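Local coordinates for dihydrodipicolinate synthase (Bacillus anthracis, PDB 1XKY), which catalyses the condensation of pyruvate with aspartate semialdehyde, an early step of the diaminopimelate route to lysine in bacteria, at the interface of chains A and B. Residues are numbered along the deposited sequence; one frame, centred on the assembly and turned at random. Chains: chain A/B, dihydrodipicolinate synthase.

The interface of chains A and B. Residues chain A 91-93, 119, 129; chain B 61, 279-280.
B:Pro280 of one subunit pushes its ring against A:Thr93, A:His129, A:Asn119 and the backbone of A:Asn91 in the other. It follows a cis peptide bond after B:Leu279, and it buries 43 Å² here. CB and CG of the ring share out the contacts. B:Pro280 CB lies above the plane of the A:His129 imidazole, out past its ND1 corner, 3.8 Å from ND1. The two side chains run alongside each other in the same direction. B:Pro280 CG lies 3.7 Å from the amide nitrogen ND2 of A:Asn119, whose side chain comes from the opposite direction. B:Pro280 CG also lies 3.5 Å from A:Asn91 O.

A:Thr93, the first residue of helix 93-105, buries almost as much, 42 Å². A:Thr93 CB packs on CB of B:Leu279 at 3.6 Å. Its hydroxyl OG1 also lies against B:Leu279, near the backbone carbonyl carbon. With OG1 beside its own backbone N and anti to the carbonyl carbon (chi1 -51°), the hydroxyl can also meet A:His129. A:Thr93 OG1 hydrogen-bonds A:His129 ND1 at 2.8 Å, at the edge of the ring and in its plane. This bond should limit rotation of both side chains where they meet the proline.

On the other flank of the ring, A:Asn119 ND2 donates to A:Asn91 O at 2.9 Å. The acceptor lies close to the plane of the A:Asn119 amide, so the bond helps fix that amide and ties two loops of chain A together.

B:Thr61, at the end of the 3-10 helix 59-61, meets A:Asn92. The side chain of A:Asn92 extends with CG anti to its backbone N (chi1 175°), and ND2 comes to 3.5 Å from B:Thr61 CA. The same ND2 bonds a water in a nearly straight line, and the water bonds B:Thr61 O at 3.1 Å.

The interface is two-fold symmetric, so the patch occurs twice. It sets the B:Leu279-B:Pro280 turn of the C-terminal helical region, with B:Thr61, against loops and a helix start of the neighbour. It probably helps hold together the tetramer typical of this family.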
loop_
_atom_site.group_PDB
_atom_site.type_symbol
_atom_site.label_atom_id
_atom_site.label_comp_id
_atom_site.label_asym_id
_atom_site.label_seq_id
_atom_site.Cartn_x
_atom_site.Cartn_y
_atom_site.Cartn_z
ATOM N N ASN A 91 -5.072 -18.050 -15.839
ATOM C CA ASN A 91 -4.451 -18.523 -14.602
ATOM C C ASN A 91 -4.424 -20.056 -14.463
ATOM O O ASN A 91 -4.123 -20.589 -13.386
ATOM C CB ASN A 91 -5.116 -17.859 -13.383
ATOM C CG ASN A 91 -6.571 -18.274 -13.178
ATOM O OD1 ASN A 91 -7.192 -17.878 -12.183
ATOM N ND2 ASN A 91 -7.122 -19.065 -14.096
ATOM N N ASN A 92 -4.739 -20.739 -15.566
ATOM C CA ASN A 92 -4.751 -22.196 -15.676
ATOM C C ASN A 92 -3.801 -22.569 -16.819
ATOM O O ASN A 92 -4.064 -22.262 -17.989
ATOM C CB ASN A 92 -6.185 -22.670 -15.964
ATOM C CG ASN A 92 -6.299 -24.179 -16.222
ATOM O OD1 ASN A 92 -5.355 -24.829 -16.649
ATOM N ND2 ASN A 92 -7.487 -24.724 -15.996
ATOM N N THR A 93 -2.695 -23.227 -16.486
ATOM C CA THR A 93 -1.641 -23.504 -17.479
ATOM C C THR A 93 -2.118 -24.440 -18.604
ATOM O O THR A 93 -1.889 -24.173 -19.791
ATOM C CB THR A 93 -0.368 -24.089 -16.803
ATOM O OG1 THR A 93 0.021 -23.255 -15.698
ATOM C CG2 THR A 93 0.782 -24.161 -17.791
ATOM N N ASN A 119 -5.021 -16.920 -8.255
ATOM C CA ASN A 119 -4.337 -17.989 -7.498
ATOM C C ASN A 119 -2.934 -17.640 -6.968
ATOM O O ASN A 119 -2.318 -18.461 -6.282
ATOM C CB ASN A 119 -4.329 -19.343 -8.250
ATOM C CG ASN A 119 -3.870 -19.241 -9.697
ATOM O OD1 ASN A 119 -3.282 -18.245 -10.112
ATOM N ND2 ASN A 119 -4.133 -20.296 -10.471
ATOM N N HIS A 129 4.986 -21.871 -15.724
ATOM C CA HIS A 129 3.735 -21.598 -16.436
ATOM C C HIS A 129 4.025 -21.044 -17.830
ATOM O O HIS A 129 3.584 -21.608 -18.830
ATOM C CB HIS A 129 2.895 -20.633 -15.582
ATOM C CG HIS A 129 1.728 -20.007 -16.282
ATOM N ND1 HIS A 129 0.493 -20.618 -16.371
ATOM C CD2 HIS A 129 1.587 -18.787 -16.854
ATOM C CE1 HIS A 129 -0.349 -19.807 -16.991
ATOM N NE2 HIS A 129 0.291 -18.692 -17.298
ATOM N N THR B 61 -7.897 -24.331 -11.708
ATOM C CA THR B 61 -7.377 -25.408 -12.565
ATOM C C THR B 61 -8.307 -26.623 -12.716
ATOM O O THR B 61 -7.969 -27.573 -13.429
ATOM C CB THR B 61 -5.988 -25.882 -12.098
ATOM O OG1 THR B 61 -6.021 -26.199 -10.700
ATOM C CG2 THR B 61 -4.944 -24.790 -12.351
ATOM N N LEU B 279 -0.310 -26.830 -12.116
ATOM C CA LEU B 279 0.235 -25.569 -12.605
ATOM C C LEU B 279 -0.871 -24.545 -12.841
ATOM O O LEU B 279 -1.904 -24.858 -13.432
ATOM C CB LEU B 279 1.026 -25.793 -13.894
ATOM C CG LEU B 279 2.364 -26.523 -13.752
ATOM C CD1 LEU B 279 2.854 -27.016 -15.104
ATOM C CD2 LEU B 279 3.400 -25.623 -13.096
ATOM N N PRO B 280 -0.645 -23.321 -12.374
ATOM C CA PRO B 280 0.712 -22.775 -12.267
ATOM C C PRO B 280 1.272 -22.926 -10.857
ATOM O O PRO B 280 2.285 -22.308 -10.527
ATOM C CB PRO B 280 0.516 -21.295 -12.599
ATOM C CG PRO B 280 -0.888 -21.009 -12.203
ATOM C CD PRO B 280 -1.661 -22.261 -12.501
HETATM O O HOH W 1 -7.836 -27.627 -16.506
#